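Local coordinates for protein platelet inhibitor (Ancylostoma caninum, PDB 4TPV) that inhibits platelet aggregation and adhesion for the blood-feeding hookworm, possibly by binding platelet integrins, at residues A28-N33 / S37-M42; S64-N69 / K98-N103; N86-E91 / C135-E140; C122-V125 / K130-V133. All coordinates share one frame; numbering follows the deposited sequence. Where two conformers were deposited one is given.

Interaction 1: A28-N33 / S37-M42; sequences AAFARN and SKMRTM
F30 and A31, on the last turns of helix 13-34, receive M39 from the loop that doubles back after the helix. Two apolar touches make the contact: F30 CD1 lies 3.8 Å from the terminal methyl M39 CE, and A31 CB lies 4.2 Å from M39 CB. The methyl reaches the F30 ring obliquely, and the two side chains cross at about a right angle. M39 gets there by folding: CG runs anti to the backbone N (chi1 -176°), then the chain bends at both chi2 and chi3, which turns CE back toward F30 while CB stays against A31. No hydrogen bond joins the segments; 123 Å² of surface is buried, and all three touching residues are buried in the protein.

The ring is steadied from outside the pair by a stack with Y34 and an edge-to-face meeting with Y149. The helix secures its own final turn where N33 ND2 gives A29 O a nearly straight hydrogen bond of 2.7 Å; N33 N reaches the same oxygen from the other face of the carbonyl plane. On the loop side, backbone bonds of M39 and T41 to C176 and of R40 to D115 hold the chain in place. The contact lays the loop that leads into strand 43-44, an edge strand of the CAP sheet, against the C-terminal part of helix 13-34, with M39 also lying on R27 of that helix.

Interaction 2: S64-N69 / K98-N103; sequences SSEEEN and KVYNKN
The carboxylate of E66 faces the ammonium of K102 in a salt bridge, with K102 NZ 3.2 Å from E66 OE2. The nitrogen comes to the syn side of that oxygen but 31° out of the carboxylate plane. K102 spans the gap between the loops with an extended chain that bends only at chi4 (65°), turning NZ toward the acid. E66 answers with a bend at chi2 that swings its carboxylate across to the other loop.

A water bridges the three side chains. It donates to E66 OE1 at 2.7 Å and accepts from K102 NZ at 2.9 Å. Its hydrogen bond with Y100 OH is 2.7 Å long, and it lies at the edge of the tyrosine ring, in the ring plane. K102 NZ therefore has both an acid oxygen and a water as acceptors, while E66 OE1 takes the water's proton and also a salt bridge from K142. E66 touches Y100 directly too: OE1 is 4.0 Å from Y100 CE2, with carboxylate and ring planes 72° apart. The backbone nitrogen of K102 stands above one face of that ring, toward its rim, and donates to D144.

E66 sits in a type I turn, S65 to E68, that runs into strand 68-73. Just ahead of the turn, S64 N donates to E68 OE1 at 2.9 Å, and E68 OE2 is bound by S55. Two lysines converging on one carboxylate should favour its ionised form, while the shared water ties the tyrosine hydroxyl into the same polar network between two loops of the CAP domain.

Interaction 3: N86-E91 / C135-E140; sequences NSWWSE and CQYGPE
W88 of helix 80-89 packs against C135 and Y137 of strand 130-138, a helix-on-sheet contact in the core of the CAP fold. The tight part lies at the far rim of the indole. C135 SG approaches that edge in the ring plane, 4.8 Å from the centroid of the six-membered ring and 85° off its normal: an edge-on sulfur-aromatic contact. Y137 OH reaches W88 CZ3 at 3.6 Å, meeting the ring obliquely.

The polar ends here have partners elsewhere: W88 NE1 donates to V70 O, and Y137 OH is hydrogen-bonded to H23 NE2. M112 of helix 107-113 also packs on both aromatic side chains.

Away from this point the segments diverge. Even the nearest CA atoms, W88 and C135, are 10.8 Å apart, so the indole of W88 and the phenol of Y137 do most of the spanning, while C135 adds only its short thiol arm. Only 107 Å² is buried. S90, P139 and E140 are exposed, and the peptide bond before P139 is cis. Back at the tight end, C135 SG sits evenly against the bond between two rim carbons, 3.7 Å from both W88 CZ3 and W88 CH2.

Interaction 4: C122-V125 / K130-V133; sequences CAVV and KTHV
V125 and H132 exchange two backbone hydrogen bonds across an antiparallel hydrogen-bonded pair: V125 N to H132 O at 3.0 Å and H132 N to V125 O at 2.9 Å. Both are nearly straight, with angles at the hydrogen of 165° and 170°, and the first donor lies in the carbonyl plane of its acceptor. Weaker CA-H...O contacts continue the seam. V133 CA points at A123 O from 3.4 Å, V124 CA meets H132 O, and T131 CA meets V125 O.

Next along the ladder, V124 and V133 form a non-hydrogen-bonded pair whose CA atoms are 4.7 Å apart. The local strand directions are 171° apart, as expected of a beta hairpin, here made by strands 119-127 and 130-138, the two central strands of the CAP sheet. A disulfide from C122 to C135 joins the same two strands.

Packing differs on the two faces. On the face of V124 and V133, V124 CG1 lies anti to its own N and meets T131 CG2 at 3.9 Å, while the CG2 methyls of V124 and V133 are 4.4 Å apart. I80 of helix 80-89 touches both valines there. On the face of V125 and H132, V125 CG2 sits between the backbone N and the carbonyl carbon and rests 3.8 Å from H132 CB. Helix 46-56 covers V125 through Y53 and A56, and H132 lies against V72 of strand 68-73 and against E61.

Strand 130-138 ties interactions 3 and 4 together: the C135-C122 disulfide, SG to SG 2.0 Å, runs from one to the other, and their centres are about 14 Å apart. Interaction 2 joins interaction 3 through segment 64-69, which runs beside strand 130-138: N69 N and C135 O are 2.9 Å apart and E67 O and Y137 N 3.0 Å; these centres are about 9 Å apart. Interaction 1 reaches the same region by packing, M42 CE against Y137 CD1 at 3.6 Å. Y137 thus touches a residue of segment 37-42 and one of segment 64-69. Interactions 1 and 4 lie farthest apart, about 26 Å between centres and on opposite sides of the chain's centre.

Interaction 1: A28-N33 / S37-M42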
loop_
_atom_site.group_PDB
_atom_site.type_symbol
_atom_site.label_atom_id
_atom_site.label_comp_id
_atom_site.label_asym_id
_atom_site.label_seq_id
_atom_site.Cartn_x
_atom_site.Cartn_y
_atom_site.Cartn_z
ATOM N N ALA A 28 -9.610 -3.747 -2.807
ATOM C CA ALA A 28 -10.896 -4.403 -3.040
ATOM C C ALA A 28 -11.558 -3.895 -4.330
ATOM O O ALA A 28 -12.104 -4.678 -5.103
ATOM C CB ALA A 28 -11.817 -4.178 -1.843
ATOM N N ALA A 29 -11.525 -2.582 -4.538
ATOM C CA ALA A 29 -12.075 -2.008 -5.766
ATOM C C ALA A 29 -11.310 -2.567 -6.944
ATOM O O ALA A 29 -11.890 -2.975 -7.949
ATOM C CB ALA A 29 -11.992 -0.487 -5.741
ATOM N N PHE A 30 -9.988 -2.584 -6.817
ATOM C CA PHE A 30 -9.163 -3.081 -7.903
ATOM C C PHE A 30 -9.430 -4.561 -8.165
ATOM O O PHE A 30 -9.564 -4.979 -9.324
ATOM C CB PHE A 30 -7.683 -2.856 -7.597
ATOM C CG PHE A 30 -6.818 -2.938 -8.812
ATOM C CD1 PHE A 30 -6.306 -4.148 -9.231
ATOM C CD2 PHE A 30 -6.521 -1.799 -9.529
ATOM C CE1 PHE A 30 -5.496 -4.215 -10.355
ATOM C CE2 PHE A 30 -5.715 -1.854 -10.643
ATOM C CZ PHE A 30 -5.212 -3.060 -11.065
ATOM N N ALA A 31 -9.551 -5.363 -7.111
ATOM C CA ALA A 31 -9.748 -6.806 -7.280
ATOM C C ALA A 31 -11.067 -7.132 -7.981
ATOM O O ALA A 31 -11.133 -8.053 -8.799
ATOM C CB ALA A 31 -9.693 -7.528 -5.907
ATOM N N ARG A 32 -12.114 -6.395 -7.635
ATOM C CA ARG A 32 -13.416 -6.635 -8.240
ATOM C C ARG A 32 -13.450 -6.154 -9.683
ATOM O O ARG A 32 -14.031 -6.822 -10.539
ATOM C CB ARG A 32 -14.530 -5.968 -7.425
ATOM C CG ARG A 32 -15.941 -6.232 -7.994
ATOM C CD ARG A 32 -16.406 -7.685 -7.722
ATOM N NE ARG A 32 -16.844 -7.905 -6.349
ATOM C CZ ARG A 32 -17.041 -9.102 -5.804
ATOM N NH1 ARG A 32 -16.841 -10.202 -6.519
ATOM N NH2 ARG A 32 -17.435 -9.204 -4.537
ATOM N N ASN A 33 -12.819 -5.016 -9.968
ATOM C CA ASN A 33 -12.950 -4.436 -11.308
ATOM C C ASN A 33 -11.974 -5.042 -12.313
ATOM O O ASN A 33 -12.276 -5.118 -13.504
ATOM C CB ASN A 33 -12.794 -2.909 -11.232
ATOM C CG ASN A 33 -14.033 -2.234 -10.666
ATOM O OD1 ASN A 33 -14.959 -1.886 -11.409
ATOM N ND2 ASN A 33 -14.073 -2.071 -9.345
ATOM N N SER A 37 -7.052 -12.675 -8.719
ATOM C CA SER A 37 -7.326 -13.937 -8.032
ATOM C C SER A 37 -6.677 -14.151 -6.657
ATOM O O SER A 37 -7.044 -15.100 -5.970
ATOM C CB SER A 37 -6.920 -15.096 -8.936
ATOM O OG SER A 37 -5.548 -14.993 -9.291
ATOM N N LYS A 38 -5.717 -13.311 -6.265
ATOM C CA LYS A 38 -5.084 -13.472 -4.950
ATOM C C LYS A 38 -4.562 -12.146 -4.394
ATOM O O LYS A 38 -3.405 -12.014 -3.971
ATOM C CB LYS A 38 -3.978 -14.528 -5.023
ATOM C CG LYS A 38 -2.953 -14.370 -6.123
ATOM C CD LYS A 38 -1.872 -15.443 -5.972
ATOM C CE LYS A 38 -0.964 -15.484 -7.190
ATOM N NZ LYS A 38 0.085 -16.549 -7.037
ATOM N N MET A 39 -5.455 -11.162 -4.361
ATOM C CA MET A 39 -5.113 -9.863 -3.792
ATOM C C MET A 39 -5.163 -9.977 -2.282
ATOM O O MET A 39 -6.207 -10.264 -1.718
ATOM C CB MET A 39 -6.072 -8.776 -4.276
ATOM C CG MET A 39 -5.698 -7.389 -3.780
ATOM S SD MET A 39 -4.403 -6.603 -4.747
ATOM C CE MET A 39 -5.220 -6.246 -6.310
ATOM N N ARG A 40 -4.030 -9.753 -1.625
ATOM C CA ARG A 40 -3.985 -9.848 -0.156
ATOM C C ARG A 40 -4.542 -8.624 0.569
ATOM O O ARG A 40 -4.397 -7.481 0.137
ATOM C CB ARG A 40 -2.543 -10.100 0.307
ATOM C CG ARG A 40 -2.019 -11.483 -0.159
ATOM C CD ARG A 40 -0.814 -11.982 0.622
ATOM N NE ARG A 40 -1.189 -12.351 1.994
ATOM C CZ ARG A 40 -0.507 -13.206 2.746
ATOM N NH1 ARG A 40 0.574 -13.794 2.268
ATOM N NH2 ARG A 40 -0.918 -13.469 3.981
ATOM N N THR A 41 -5.148 -8.890 1.719
ATOM C CA THR A 41 -5.491 -7.839 2.663
ATOM C C THR A 41 -4.202 -7.294 3.233
ATOM O O THR A 41 -3.332 -8.072 3.642
ATOM C CB THR A 41 -6.356 -8.361 3.801
ATOM O OG1 THR A 41 -7.509 -9.010 3.265
ATOM C CG2 THR A 41 -6.812 -7.214 4.708
ATOM N N MET A 42 -4.068 -5.971 3.241
ATOM C CA MET A 42 -2.945 -5.362 3.962
ATOM C C MET A 42 -3.218 -5.170 5.438
ATOM O O MET A 42 -4.329 -4.824 5.859
ATOM C CB MET A 42 -2.580 -4.006 3.381
ATOM C CG MET A 42 -1.857 -4.067 2.049
ATOM S SD MET A 42 -1.469 -2.401 1.445
ATOM C CE MET A 42 -0.381 -2.827 0.075
#

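Interaction 2: S64-N69 / K98-N103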
loop_
_atom_site.group_PDB
_atom_site.type_symbol
_atom_site.label_atom_id
_atom_site.label_comp_id
_atom_site.label_asym_id
_atom_site.label_seq_id
_atom_site.Cartn_x
_atom_site.Cartn_y
_atom_site.Cartn_z
ATOM N N SER A 64 13.257 5.479 -2.959
ATOM C CA SER A 64 14.623 4.986 -2.892
ATOM C C SER A 64 14.739 3.472 -3.121
ATOM O O SER A 64 15.848 2.943 -3.198
ATOM C CB SER A 64 15.244 5.340 -1.536
ATOM O OG SER A 64 14.539 4.713 -0.485
ATOM N N SER A 65 13.601 2.781 -3.224
ATOM C CA SER A 65 13.558 1.334 -3.483
ATOM C C SER A 65 12.227 0.983 -4.127
ATOM O O SER A 65 11.310 1.825 -4.119
ATOM C CB SER A 65 13.743 0.539 -2.188
ATOM O OG SER A 65 12.600 0.681 -1.351
ATOM N N GLU A 66 12.093 -0.238 -4.656
ATOM C CA GLU A 66 10.849 -0.587 -5.376
ATOM C C GLU A 66 9.612 -0.596 -4.461
ATOM O O GLU A 66 8.478 -0.343 -4.928
ATOM C CB GLU A 66 10.973 -1.942 -6.088
ATOM C CG GLU A 66 11.865 -1.935 -7.327
ATOM C CD GLU A 66 11.290 -1.102 -8.465
ATOM O OE1 GLU A 66 10.049 -0.937 -8.541
ATOM O OE2 GLU A 66 12.089 -0.617 -9.295
ATOM N N GLU A 67 9.809 -0.875 -3.170
ATOM C CA GLU A 67 8.666 -1.001 -2.260
ATOM C C GLU A 67 8.357 0.295 -1.473
ATOM O O GLU A 67 7.675 0.274 -0.450
ATOM C CB GLU A 67 8.888 -2.174 -1.288
ATOM C CG GLU A 67 8.039 -3.436 -1.590
ATOM C CD GLU A 67 8.447 -4.196 -2.852
ATOM O OE1 GLU A 67 9.614 -4.104 -3.270
ATOM O OE2 GLU A 67 7.600 -4.917 -3.420
ATOM N N GLU A 68 8.795 1.428 -1.996
ATOM C CA GLU A 68 8.491 2.706 -1.375
ATOM C C GLU A 68 7.616 3.601 -2.263
ATOM O O GLU A 68 7.836 3.720 -3.472
ATOM C CB GLU A 68 9.776 3.435 -1.034
ATOM C CG GLU A 68 9.544 4.750 -0.330
ATOM C CD GLU A 68 10.835 5.341 0.156
ATOM O OE1 GLU A 68 11.565 5.904 -0.668
ATOM O OE2 GLU A 68 11.135 5.204 1.364
ATOM N N ASN A 69 6.614 4.221 -1.640
ATOM C CA ASN A 69 5.833 5.292 -2.272
ATOM C C ASN A 69 6.144 6.626 -1.603
ATOM O O ASN A 69 6.300 6.678 -0.377
ATOM C CB ASN A 69 4.326 5.013 -2.169
ATOM C CG ASN A 69 3.830 4.004 -3.183
ATOM O OD1 ASN A 69 4.592 3.460 -3.972
ATOM N ND2 ASN A 69 2.524 3.749 -3.155
ATOM N N LYS A 98 -1.602 -6.063 -16.651
ATOM C CA LYS A 98 -1.130 -6.661 -15.403
ATOM C C LYS A 98 0.375 -6.567 -15.207
ATOM O O LYS A 98 0.870 -6.824 -14.099
ATOM C CB LYS A 98 -1.560 -8.128 -15.329
ATOM C CG LYS A 98 -0.811 -9.024 -16.282
ATOM C CD LYS A 98 -1.234 -10.494 -16.145
ATOM C CE LYS A 98 -2.550 -10.780 -16.840
ATOM N NZ LYS A 98 -2.849 -12.252 -16.869
ATOM N N VAL A 99 1.100 -6.183 -16.253
ATOM C CA VAL A 99 2.565 -6.172 -16.169
ATOM C C VAL A 99 3.074 -4.795 -15.800
ATOM O O VAL A 99 2.730 -3.805 -16.435
ATOM C CB VAL A 99 3.233 -6.614 -17.494
ATOM C CG1 VAL A 99 4.759 -6.568 -17.364
ATOM C CG2 VAL A 99 2.773 -8.014 -17.903
ATOM N N TYR A 100 3.878 -4.726 -14.739
ATOM C CA TYR A 100 4.445 -3.460 -14.331
ATOM C C TYR A 100 5.513 -2.991 -15.321
ATOM O O TYR A 100 6.440 -3.729 -15.667
ATOM C CB TYR A 100 5.046 -3.571 -12.920
ATOM C CG TYR A 100 5.660 -2.264 -12.451
ATOM C CD1 TYR A 100 4.877 -1.120 -12.307
ATOM C CD2 TYR A 100 7.009 -2.170 -12.147
ATOM C CE1 TYR A 100 5.418 0.084 -11.903
ATOM C CE2 TYR A 100 7.566 -0.943 -11.704
ATOM C CZ TYR A 100 6.757 0.177 -11.593
ATOM O OH TYR A 100 7.260 1.392 -11.183
ATOM N N ASN A 101 5.359 -1.764 -15.795
ATOM C CA ASN A 101 6.362 -1.160 -16.656
ATOM C C ASN A 101 6.960 0.015 -15.903
ATOM O O ASN A 101 6.274 0.991 -15.588
ATOM C CB ASN A 101 5.758 -0.730 -17.993
ATOM C CG ASN A 101 5.168 -1.891 -18.776
ATOM O OD1 ASN A 101 5.702 -3.006 -18.780
ATOM N ND2 ASN A 101 4.054 -1.633 -19.451
ATOM N N LYS A 102 8.235 -0.102 -15.547
ATOM C CA LYS A 102 8.863 0.928 -14.730
ATOM C C LYS A 102 9.094 2.171 -15.587
ATOM O O LYS A 102 10.062 2.256 -16.336
ATOM C CB LYS A 102 10.172 0.404 -14.129
ATOM C CG LYS A 102 10.961 1.404 -13.268
ATOM C CD LYS A 102 12.153 0.717 -12.616
ATOM C CE LYS A 102 13.029 1.678 -11.847
ATOM N NZ LYS A 102 12.343 2.272 -10.679
ATOM N N ASN A 103 8.174 3.128 -15.498
ATOM C CA ASN A 103 8.201 4.280 -16.402
ATOM C C ASN A 103 7.944 5.579 -15.649
ATOM O O ASN A 103 7.699 6.625 -16.258
ATOM C CB ASN A 103 7.174 4.103 -17.530
ATOM C CG ASN A 103 5.747 3.916 -17.012
ATOM O OD1 ASN A 103 5.402 4.360 -15.924
ATOM N ND2 ASN A 103 4.919 3.233 -17.798
HETATM O O HOH W 1 9.677 1.333 -10.011
#

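Interaction 3: N86-E91 / C135-E140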
loop_
_atom_site.group_PDB
_atom_site.type_symbol
_atom_site.label_atom_id
_atom_site.label_comp_id
_atom_site.label_asym_id
_atom_site.label_seq_id
_atom_site.Cartn_x
_atom_site.Cartn_y
_atom_site.Cartn_z
ATOM N N ASN A 86 -4.958 9.583 -2.795
ATOM C CA ASN A 86 -5.560 9.993 -4.060
ATOM C C ASN A 86 -4.512 10.277 -5.127
ATOM O O ASN A 86 -4.708 9.961 -6.310
ATOM C CB ASN A 86 -6.469 11.208 -3.838
ATOM C CG ASN A 86 -7.857 10.803 -3.419
ATOM O OD1 ASN A 86 -8.706 10.516 -4.259
ATOM N ND2 ASN A 86 -8.090 10.741 -2.114
ATOM N N SER A 87 -3.397 10.876 -4.729
ATOM C CA SER A 87 -2.318 11.111 -5.674
ATOM C C SER A 87 -1.807 9.782 -6.221
ATOM O O SER A 87 -1.626 9.643 -7.424
ATOM C CB SER A 87 -1.169 11.889 -5.024
ATOM O OG SER A 87 -0.233 12.287 -6.013
ATOM N N TRP A 88 -1.589 8.809 -5.343
ATOM C CA TRP A 88 -1.089 7.509 -5.773
ATOM C C TRP A 88 -2.145 6.744 -6.585
ATOM O O TRP A 88 -1.841 6.158 -7.625
ATOM C CB TRP A 88 -0.626 6.699 -4.556
ATOM C CG TRP A 88 0.502 7.372 -3.822
ATOM C CD1 TRP A 88 1.329 8.322 -4.310
ATOM C CD2 TRP A 88 0.904 7.154 -2.458
ATOM N NE1 TRP A 88 2.240 8.715 -3.351
ATOM C CE2 TRP A 88 1.988 8.012 -2.200
ATOM C CE3 TRP A 88 0.438 6.332 -1.433
ATOM C CZ2 TRP A 88 2.642 8.048 -0.968
ATOM C CZ3 TRP A 88 1.078 6.368 -0.210
ATOM C CH2 TRP A 88 2.167 7.222 0.016
ATOM N N TRP A 89 -3.391 6.738 -6.116
ATOM C CA TRP A 89 -4.450 6.035 -6.855
ATOM C C TRP A 89 -4.642 6.570 -8.278
ATOM O O TRP A 89 -4.907 5.799 -9.209
ATOM C CB TRP A 89 -5.780 6.120 -6.089
ATOM C CG TRP A 89 -6.945 5.585 -6.892
ATOM C CD1 TRP A 89 -7.783 6.301 -7.693
ATOM C CD2 TRP A 89 -7.375 4.221 -6.983
ATOM N NE1 TRP A 89 -8.723 5.474 -8.259
ATOM C CE2 TRP A 89 -8.491 4.190 -7.845
ATOM C CE3 TRP A 89 -6.933 3.025 -6.412
ATOM C CZ2 TRP A 89 -9.172 3.006 -8.146
ATOM C CZ3 TRP A 89 -7.598 1.858 -6.708
ATOM C CH2 TRP A 89 -8.708 1.853 -7.573
ATOM N N SER A 90 -4.484 7.882 -8.449
ATOM C CA SER A 90 -4.698 8.505 -9.759
ATOM C C SER A 90 -3.792 7.941 -10.861
ATOM O O SER A 90 -4.075 8.111 -12.052
ATOM C CB SER A 90 -4.510 10.019 -9.658
ATOM O OG SER A 90 -5.567 10.607 -8.914
ATOM N N GLU A 91 -2.724 7.248 -10.486
ATOM C CA GLU A 91 -1.835 6.654 -11.474
ATOM C C GLU A 91 -2.496 5.497 -12.199
ATOM O O GLU A 91 -1.975 4.999 -13.200
ATOM C CB GLU A 91 -0.537 6.179 -10.810
ATOM C CG GLU A 91 0.303 7.319 -10.287
ATOM C CD GLU A 91 1.628 6.846 -9.731
ATOM O OE1 GLU A 91 1.767 5.620 -9.524
ATOM O OE2 GLU A 91 2.529 7.698 -9.548
ATOM N N CYS A 135 5.161 5.710 2.301
ATOM C CA CYS A 135 4.699 4.411 2.745
ATOM C C CYS A 135 5.634 3.338 2.205
ATOM O O CYS A 135 6.105 3.415 1.070
ATOM C CB CYS A 135 3.266 4.141 2.293
ATOM S SG CYS A 135 1.976 5.131 3.110
ATOM N N GLN A 136 5.908 2.358 3.054
ATOM C CA GLN A 136 6.741 1.221 2.719
ATOM C C GLN A 136 5.865 -0.020 2.740
ATOM O O GLN A 136 4.984 -0.166 3.603
ATOM C CB GLN A 136 7.913 1.091 3.718
ATOM C CG GLN A 136 8.920 2.229 3.622
ATOM C CD GLN A 136 10.051 1.924 2.668
ATOM O OE1 GLN A 136 10.105 0.843 2.073
ATOM N NE2 GLN A 136 10.971 2.878 2.512
ATOM N N TYR A 137 6.087 -0.904 1.772
ATOM C CA TYR A 137 5.260 -2.089 1.619
ATOM C C TYR A 137 6.070 -3.371 1.739
ATOM O O TYR A 137 7.310 -3.378 1.608
ATOM C CB TYR A 137 4.538 -2.040 0.265
ATOM C CG TYR A 137 3.721 -0.776 0.093
ATOM C CD1 TYR A 137 2.432 -0.684 0.595
ATOM C CD2 TYR A 137 4.267 0.353 -0.522
ATOM C CE1 TYR A 137 1.679 0.505 0.460
ATOM C CE2 TYR A 137 3.528 1.531 -0.659
ATOM C CZ TYR A 137 2.229 1.594 -0.180
ATOM O OH TYR A 137 1.502 2.761 -0.331
ATOM N N GLY A 138 5.365 -4.472 1.988
ATOM C CA GLY A 138 6.002 -5.781 2.045
ATOM C C GLY A 138 5.021 -6.906 1.768
ATOM O O GLY A 138 3.811 -6.705 1.810
ATOM N N PRO A 139 5.542 -8.099 1.435
ATOM C CA PRO A 139 6.978 -8.344 1.267
ATOM C C PRO A 139 7.509 -7.810 -0.051
ATOM O O PRO A 139 6.750 -7.378 -0.921
ATOM C CB PRO A 139 7.090 -9.881 1.306
ATOM C CG PRO A 139 5.680 -10.415 1.285
ATOM C CD PRO A 139 4.732 -9.273 1.085
ATOM N N GLU A 140 8.824 -7.828 -0.205
ATOM C CA GLU A 140 9.420 -7.332 -1.440
ATOM C C GLU A 140 9.106 -8.226 -2.640
ATOM O O GLU A 140 9.323 -9.440 -2.610
ATOM C CB GLU A 140 10.932 -7.186 -1.272
ATOM C CG GLU A 140 11.338 -6.089 -0.301
ATOM C CD GLU A 140 12.839 -6.061 -0.058
ATOM O OE1 GLU A 140 13.546 -6.963 -0.565
ATOM O OE2 GLU A 140 13.310 -5.140 0.642
#

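Interaction 4: C122-V125 / K130-V133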
loop_
_atom_site.group_PDB
_atom_site.type_symbol
_atom_site.label_atom_id
_atom_site.label_comp_id
_atom_site.label_asym_id
_atom_site.label_seq_id
_atom_site.Cartn_x
_atom_site.Cartn_y
_atom_site.Cartn_z
ATOM N N CYS A 122 3.722 3.655 7.272
ATOM C CA CYS A 122 3.834 4.992 6.672
ATOM C C CYS A 122 4.457 6.030 7.610
ATOM O O CYS A 122 4.564 5.815 8.814
ATOM C CB CYS A 122 2.457 5.466 6.207
ATOM S SG CYS A 122 1.663 4.380 4.984
ATOM N N ALA A 123 4.864 7.165 7.041
ATOM C CA ALA A 123 5.565 8.213 7.772
ATOM C C ALA A 123 5.163 9.571 7.204
ATOM O O ALA A 123 4.911 9.710 6.001
ATOM C CB ALA A 123 7.083 8.014 7.679
ATOM N N VAL A 124 5.065 10.560 8.076
ATOM C CA VAL A 124 4.723 11.918 7.684
ATOM C C VAL A 124 5.783 12.842 8.259
ATOM O O VAL A 124 5.989 12.858 9.475
ATOM C CB VAL A 124 3.327 12.302 8.195
ATOM C CG1 VAL A 124 3.027 13.758 7.858
ATOM C CG2 VAL A 124 2.268 11.372 7.595
ATOM N N VAL A 125 6.475 13.602 7.408
ATOM C CA VAL A 125 7.562 14.448 7.884
ATOM C C VAL A 125 7.538 15.782 7.160
ATOM O O VAL A 125 6.954 15.883 6.087
ATOM C CB VAL A 125 8.936 13.799 7.674
ATOM C CG1 VAL A 125 9.033 12.448 8.395
ATOM C CG2 VAL A 125 9.216 13.630 6.203
ATOM N N LYS A 130 7.535 21.644 3.113
ATOM C CA LYS A 130 6.635 20.736 2.405
ATOM C C LYS A 130 6.423 19.452 3.193
ATOM O O LYS A 130 7.352 18.939 3.804
ATOM C CB LYS A 130 7.184 20.378 1.022
ATOM C CG LYS A 130 7.438 21.561 0.120
ATOM C CD LYS A 130 7.986 21.116 -1.222
ATOM C CE LYS A 130 8.389 22.312 -2.075
ATOM N NZ LYS A 130 9.506 23.102 -1.475
ATOM N N THR A 131 5.214 18.911 3.133
ATOM C CA THR A 131 4.932 17.619 3.761
ATOM C C THR A 131 5.363 16.503 2.827
ATOM O O THR A 131 5.027 16.516 1.654
ATOM C CB THR A 131 3.446 17.485 4.109
ATOM O OG1 THR A 131 3.073 18.563 4.979
ATOM C CG2 THR A 131 3.150 16.148 4.790
ATOM N N HIS A 132 6.140 15.561 3.351
ATOM C CA HIS A 132 6.447 14.323 2.644
ATOM C C HIS A 132 5.716 13.197 3.341
ATOM O O HIS A 132 5.799 13.044 4.557
ATOM C CB HIS A 132 7.949 14.003 2.626
ATOM C CG HIS A 132 8.774 14.910 1.758
ATOM N ND1 HIS A 132 9.916 14.477 1.123
ATOM C CD2 HIS A 132 8.620 16.213 1.411
ATOM C CE1 HIS A 132 10.442 15.474 0.433
ATOM N NE2 HIS A 132 9.672 16.537 0.584
ATOM N N VAL A 133 4.976 12.427 2.560
ATOM C CA VAL A 133 4.339 11.231 3.048
ATOM C C VAL A 133 5.041 10.068 2.376
ATOM O O VAL A 133 5.202 10.073 1.146
ATOM C CB VAL A 133 2.846 11.197 2.709
ATOM C CG1 VAL A 133 2.233 9.892 3.206
ATOM C CG2 VAL A 133 2.140 12.407 3.304
#